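GTP cyclohydrolase 1 type 2 homolog (Thermus thermophilus, PDB 2YYB) is of unknown function but belongs to the GTP cyclohydrolase I type 2/NIF3 family and probably binds divalent metal ions. Local coordinates at residues V36-A42 against E56-I62; T215-K219 against P232-L236. All blocks are in the same frame, centred on the assembly; numbering follows the deposited sequence.

Contact 1 (V36-A42 against E56-I62); sequences VRKVGAA and EEVDFLI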
loop_
_atom_site.group_PDB
_atom_site.type_symbol
_atom_site.label_atom_id
_atom_site.label_comp_id
_atom_site.label_asym_id
_atom_site.label_seq_id
_atom_site.Cartn_x
_atom_site.Cartn_y
_atom_site.Cartn_z
ATOM N N VAL A 36 10.952 41.254 -8.128
ATOM C CA VAL A 36 12.207 40.826 -7.523
ATOM C C VAL A 36 13.359 41.748 -7.874
ATOM O O VAL A 36 13.556 42.084 -9.030
ATOM C CB VAL A 36 12.556 39.377 -7.950
ATOM C CG1 VAL A 36 13.781 38.901 -7.227
ATOM C CG2 VAL A 36 11.395 38.462 -7.635
ATOM N N ARG A 37 14.113 42.150 -6.861
ATOM C CA ARG A 37 15.250 43.038 -7.049
ATOM C C ARG A 37 16.536 42.481 -6.427
ATOM O O ARG A 37 17.622 43.029 -6.648
ATOM C CB ARG A 37 14.965 44.401 -6.415
ATOM C CG ARG A 37 13.720 45.107 -6.923
ATOM C CD ARG A 37 13.384 46.293 -6.004
ATOM N NE ARG A 37 12.008 46.776 -6.160
ATOM C CZ ARG A 37 11.637 47.710 -7.029
ATOM N NH1 ARG A 37 12.541 48.275 -7.829
ATOM N NH2 ARG A 37 10.365 48.084 -7.096
ATOM N N LYS A 38 16.433 41.415 -5.642
ATOM C CA LYS A 38 17.622 40.865 -5.000
ATOM C C LYS A 38 17.411 39.428 -4.535
ATOM O O LYS A 38 16.494 39.136 -3.763
ATOM C CB LYS A 38 18.011 41.743 -3.820
ATOM C CG LYS A 38 19.269 41.323 -3.118
ATOM C CD LYS A 38 19.660 42.348 -2.097
ATOM C CE LYS A 38 20.925 41.925 -1.399
ATOM N NZ LYS A 38 21.310 42.887 -0.313
ATOM N N VAL A 39 18.279 38.545 -5.016
ATOM C CA VAL A 39 18.212 37.125 -4.708
ATOM C C VAL A 39 19.015 36.736 -3.482
ATOM O O VAL A 39 20.101 37.261 -3.239
ATOM C CB VAL A 39 18.727 36.280 -5.909
ATOM C CG1 VAL A 39 18.899 34.798 -5.497
ATOM C CG2 VAL A 39 17.766 36.418 -7.078
ATOM N N GLY A 40 18.453 35.820 -2.705
ATOM C CA GLY A 40 19.134 35.314 -1.531
ATOM C C GLY A 40 19.302 33.812 -1.740
ATOM O O GLY A 40 18.421 33.162 -2.306
ATOM N N ALA A 41 20.443 33.271 -1.321
ATOM C CA ALA A 41 20.739 31.837 -1.424
ATOM C C ALA A 41 21.173 31.309 -0.047
ATOM O O ALA A 41 21.971 31.945 0.649
ATOM C CB ALA A 41 21.851 31.586 -2.455
ATOM N N ALA A 42 20.628 30.158 0.338
ATOM C CA ALA A 42 20.933 29.527 1.626
ATOM C C ALA A 42 20.656 28.016 1.561
ATOM O O ALA A 42 19.843 27.539 0.751
ATOM C CB ALA A 42 20.096 30.178 2.766
ATOM N N GLU A 56 19.062 41.712 4.850
ATOM C CA GLU A 56 19.755 41.930 3.586
ATOM C C GLU A 56 18.779 42.319 2.479
ATOM O O GLU A 56 19.140 42.340 1.299
ATOM C CB GLU A 56 20.485 40.639 3.174
ATOM C CG GLU A 56 21.611 40.205 4.106
ATOM C CD GLU A 56 22.792 41.162 4.065
ATOM O OE1 GLU A 56 23.336 41.488 5.154
ATOM O OE2 GLU A 56 23.175 41.590 2.938
ATOM N N GLU A 57 17.537 42.605 2.851
ATOM C CA GLU A 57 16.506 42.966 1.882
ATOM C C GLU A 57 16.405 41.989 0.697
ATOM O O GLU A 57 16.338 42.400 -0.468
ATOM C CB GLU A 57 16.726 44.404 1.376
ATOM C CG GLU A 57 16.640 45.457 2.491
ATOM C CD GLU A 57 16.851 46.884 2.006
ATOM O OE1 GLU A 57 15.919 47.461 1.394
ATOM O OE2 GLU A 57 17.955 47.429 2.234
ATOM N N VAL A 58 16.386 40.691 0.993
ATOM C CA VAL A 58 16.265 39.696 -0.061
ATOM C C VAL A 58 14.804 39.636 -0.487
ATOM O O VAL A 58 13.914 39.709 0.360
ATOM C CB VAL A 58 16.702 38.294 0.431
ATOM C CG1 VAL A 58 16.425 37.251 -0.642
ATOM C CG2 VAL A 58 18.164 38.299 0.753
ATOM N N ASP A 59 14.551 39.509 -1.789
ATOM C CA ASP A 59 13.166 39.421 -2.287
ATOM C C ASP A 59 12.817 37.997 -2.698
ATOM O O ASP A 59 11.665 37.579 -2.641
ATOM C CB ASP A 59 12.951 40.310 -3.528
ATOM C CG ASP A 59 13.125 41.769 -3.232
ATOM O OD1 ASP A 59 12.568 42.226 -2.209
ATOM O OD2 ASP A 59 13.807 42.460 -4.016
ATOM N N PHE A 60 13.830 37.266 -3.135
ATOM C CA PHE A 60 13.644 35.918 -3.623
ATOM C C PHE A 60 14.695 35.022 -2.992
ATOM O O PHE A 60 15.848 35.004 -3.429
ATOM C CB PHE A 60 13.804 35.928 -5.140
ATOM C CG PHE A 60 13.217 34.742 -5.821
ATOM C CD1 PHE A 60 11.901 34.766 -6.270
ATOM C CD2 PHE A 60 13.982 33.595 -6.027
ATOM C CE1 PHE A 60 11.353 33.645 -6.923
ATOM C CE2 PHE A 60 13.441 32.487 -6.672
ATOM C CZ PHE A 60 12.128 32.507 -7.120
ATOM N N LEU A 61 14.285 34.298 -1.954
ATOM C CA LEU A 61 15.156 33.380 -1.211
ATOM C C LEU A 61 15.087 31.968 -1.783
ATOM O O LEU A 61 14.001 31.374 -1.906
ATOM C CB LEU A 61 14.743 33.347 0.264
ATOM C CG LEU A 61 15.578 32.472 1.177
ATOM C CD1 LEU A 61 17.051 32.766 0.943
ATOM C CD2 LEU A 61 15.209 32.717 2.616
ATOM N N ILE A 62 16.253 31.449 -2.155
ATOM C CA ILE A 62 16.367 30.110 -2.709
ATOM C C ILE A 62 17.041 29.200 -1.679
ATOM O O ILE A 62 18.126 29.516 -1.185
ATOM C CB ILE A 62 17.226 30.132 -3.977
ATOM C CG1 ILE A 62 16.557 31.033 -5.026
ATOM C CG2 ILE A 62 17.478 28.689 -4.468
ATOM C CD1 ILE A 62 17.340 31.216 -6.300
#
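Lys38 and Asp59, in the loops that lead into the parallel strands 39-42 and 60-63, have the most surface covered, followed by Gly40 and Ile62 within the strands. The extended side chain of Lys38 carries NZ to 2.8 Å from the carbonyl O of Glu56, a hydrogen bond; a long salt bridge runs from the same NZ to Glu56 OE2 at 4.0 Å. Lys38 O accepts the amide of Asp59 (N to O 2.8 Å) and, weakly, that of Phe60. Asp59 returns a bond through its side chain: OD2 takes Arg37 N at 2.9 Å, while OD1 forms a salt bridge with Lys33. Regular parallel pairing follows. Gly40 N donates to Phe60 O, and Gly40 O accepts Ile62 N, both at 2.8 Å. A CB on Gly40 would clash with Val58 CG1, which already lies 3.2 Å from Gly40 N. Ala42 N donates a further hydrogen bond to Ile62 O (3.0 Å). Helix 47-55, which ends in a Schellman motif at Glu57, links the strands as a beta-alpha-beta crossover. That helix covers the face of Leu61. On the other face, Phe60 packs on helix 3-13, and Ala41 and Ile62 on helix 216-229. Strand 233-235 flanks strand 39-42, and strand 92-95 flanks strand 60-63.

Contact 2 (T215-K219 against P232-L236); sequences TFGVK and PWVFL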
loop_
_atom_site.group_PDB
_atom_site.type_symbol
_atom_site.label_atom_id
_atom_site.label_comp_id
_atom_site.label_asym_id
_atom_site.label_seq_id
_atom_site.Cartn_x
_atom_site.Cartn_y
_atom_site.Cartn_z
ATOM N N THR A 215 26.171 23.395 0.014
ATOM C CA THR A 215 26.392 24.844 -0.032
ATOM C C THR A 215 26.603 25.293 -1.488
ATOM O O THR A 215 26.317 26.431 -1.864
ATOM C CB THR A 215 27.697 25.198 0.745
ATOM O OG1 THR A 215 27.428 26.176 1.736
ATOM C CG2 THR A 215 28.768 25.732 -0.189
ATOM N N PHE A 216 27.120 24.374 -2.294
ATOM C CA PHE A 216 27.465 24.627 -3.691
ATOM C C PHE A 216 26.348 24.839 -4.715
ATOM O O PHE A 216 26.538 25.556 -5.690
ATOM C CB PHE A 216 28.401 23.506 -4.159
ATOM C CG PHE A 216 29.633 23.377 -3.313
ATOM C CD1 PHE A 216 30.698 24.271 -3.466
ATOM C CD2 PHE A 216 29.703 22.415 -2.304
ATOM C CE1 PHE A 216 31.819 24.209 -2.615
ATOM C CE2 PHE A 216 30.813 22.342 -1.452
ATOM C CZ PHE A 216 31.871 23.237 -1.603
ATOM N N GLY A 217 25.197 24.220 -4.521
ATOM C CA GLY A 217 24.121 24.402 -5.478
ATOM C C GLY A 217 23.505 25.801 -5.445
ATOM O O GLY A 217 23.546 26.541 -6.450
ATOM N N VAL A 218 22.934 26.155 -4.291
ATOM C CA VAL A 218 22.301 27.454 -4.116
ATOM C C VAL A 218 23.222 28.541 -4.640
ATOM O O VAL A 218 22.789 29.376 -5.421
ATOM C CB VAL A 218 21.902 27.755 -2.612
ATOM C CG1 VAL A 218 20.737 26.906 -2.216
ATOM C CG2 VAL A 218 23.051 27.512 -1.680
ATOM N N LYS A 219 24.494 28.517 -4.249
ATOM C CA LYS A 219 25.415 29.543 -4.741
ATOM C C LYS A 219 25.480 29.554 -6.265
ATOM O O LYS A 219 25.283 30.597 -6.887
ATOM C CB LYS A 219 26.821 29.366 -4.159
ATOM C CG LYS A 219 26.941 29.767 -2.691
ATOM C CD LYS A 219 28.382 29.657 -2.200
ATOM C CE LYS A 219 28.512 30.038 -0.733
ATOM N NZ LYS A 219 29.920 29.859 -0.262
ATOM N N PRO A 232 21.145 40.858 -8.508
ATOM C CA PRO A 232 22.263 40.743 -7.578
ATOM C C PRO A 232 21.864 39.694 -6.529
ATOM O O PRO A 232 20.672 39.413 -6.348
ATOM C CB PRO A 232 22.353 42.140 -6.984
ATOM C CG PRO A 232 20.919 42.608 -7.017
ATOM C CD PRO A 232 20.480 42.164 -8.382
ATOM N N TRP A 233 22.841 39.104 -5.846
ATOM C CA TRP A 233 22.503 38.117 -4.834
ATOM C C TRP A 233 23.459 38.128 -3.659
ATOM O O TRP A 233 24.553 38.675 -3.740
ATOM C CB TRP A 233 22.429 36.707 -5.440
ATOM C CG TRP A 233 23.738 36.149 -5.932
ATOM C CD1 TRP A 233 24.361 36.444 -7.105
ATOM C CD2 TRP A 233 24.591 35.208 -5.251
ATOM N NE1 TRP A 233 25.546 35.750 -7.202
ATOM C CE2 TRP A 233 25.715 34.986 -6.077
ATOM C CE3 TRP A 233 24.513 34.532 -4.024
ATOM C CZ2 TRP A 233 26.760 34.118 -5.718
ATOM C CZ3 TRP A 233 25.559 33.660 -3.664
ATOM C CH2 TRP A 233 26.666 33.466 -4.512
ATOM N N VAL A 234 23.016 37.538 -2.557
ATOM C CA VAL A 234 23.814 37.442 -1.346
ATOM C C VAL A 234 23.670 36.030 -0.773
ATOM O O VAL A 234 22.630 35.402 -0.933
ATOM C CB VAL A 234 23.340 38.458 -0.300
ATOM C CG1 VAL A 234 21.867 38.253 -0.010
ATOM C CG2 VAL A 234 24.147 38.303 0.966
ATOM N N PHE A 235 24.718 35.519 -0.134
ATOM C CA PHE A 235 24.645 34.189 0.462
ATOM C C PHE A 235 24.390 34.348 1.953
ATOM O O PHE A 235 25.113 35.061 2.645
ATOM C CB PHE A 235 25.940 33.396 0.246
ATOM C CG PHE A 235 25.951 32.049 0.942
ATOM C CD1 PHE A 235 25.142 31.008 0.501
ATOM C CD2 PHE A 235 26.768 31.826 2.049
ATOM C CE1 PHE A 235 25.150 29.761 1.153
ATOM C CE2 PHE A 235 26.780 30.586 2.708
ATOM C CZ PHE A 235 25.974 29.557 2.260
ATOM N N LEU A 236 23.339 33.683 2.424
ATOM C CA LEU A 236 22.947 33.719 3.829
ATOM C C LEU A 236 23.534 32.477 4.485
ATOM O O LEU A 236 23.104 31.364 4.209
ATOM C CB LEU A 236 21.417 33.756 3.930
ATOM C CG LEU A 236 20.820 34.956 3.181
ATOM C CD1 LEU A 236 19.335 34.957 3.293
ATOM C CD2 LEU A 236 21.375 36.247 3.738
#
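This is a helix-to-strand packing contact made by side chains, with a cation-pi interaction at its centre. It joins the first turn of helix 216-229 to strand 233-235, an outermost strand of the five-stranded sheet within this chain. No hydrogen bond crosses between the segments. Lys219 and Phe235 bury the most surface. The lysine chain is extended and lies over one face of the Phe235 ring. Its CE sits 3.5 Å from the ring centroid and only 6° off the ring normal, a CH-pi contact. Its NZ is 4.5 Å from the same centroid and 15° off the normal, so the charge also lies over the face. The aliphatic chain and the ammonium group therefore share one aromatic surface. Val218 meets the edge of this ring, with CG2 4.2 Å from Phe235 CE1. Thr215 OG1 comes within 3.7 Å of Phe235 CZ. Trp233 points the same way as Phe235, toward the helix, and the carbonyl O of Lys219 lies over one face of its ring, 4.0 Å from Trp233 CH2. Val218 is about 4 Å, side chain to side chain, from His64, a predicted metal ligand, so the helix start borders the probable metal site. Further along the helix, Trp233 packs on Ala222, Ala223 and Glu226. Val218 touches Ala41 of strand 39-42, the strand beside 233-235. Leu236 instead meets helix 47-55.

How the contacts relate
From the N terminus, contact 1 comes first. It closes the short loop from strand 39-42 through helix 47-55 to strand 60-63. The chain then adds strand 92-95 to the same sheet and passes through the second, four-stranded sheet before contact 2 opens at residue 215. Contact 2 closes a second short loop, from helix 216-229 back to strand 233-235. The two loops are in series and neither nests nor crosses. They meet in space, with centres about 9 Å apart. Strand 233-235 lies beside strand 39-42, and probable hydrogen bonds join Val39 N to Pro232 O (2.9 Å) and Ala41 O to Leu236 N (2.8 Å). The C-terminal part thus completes the sheet begun near the N terminus.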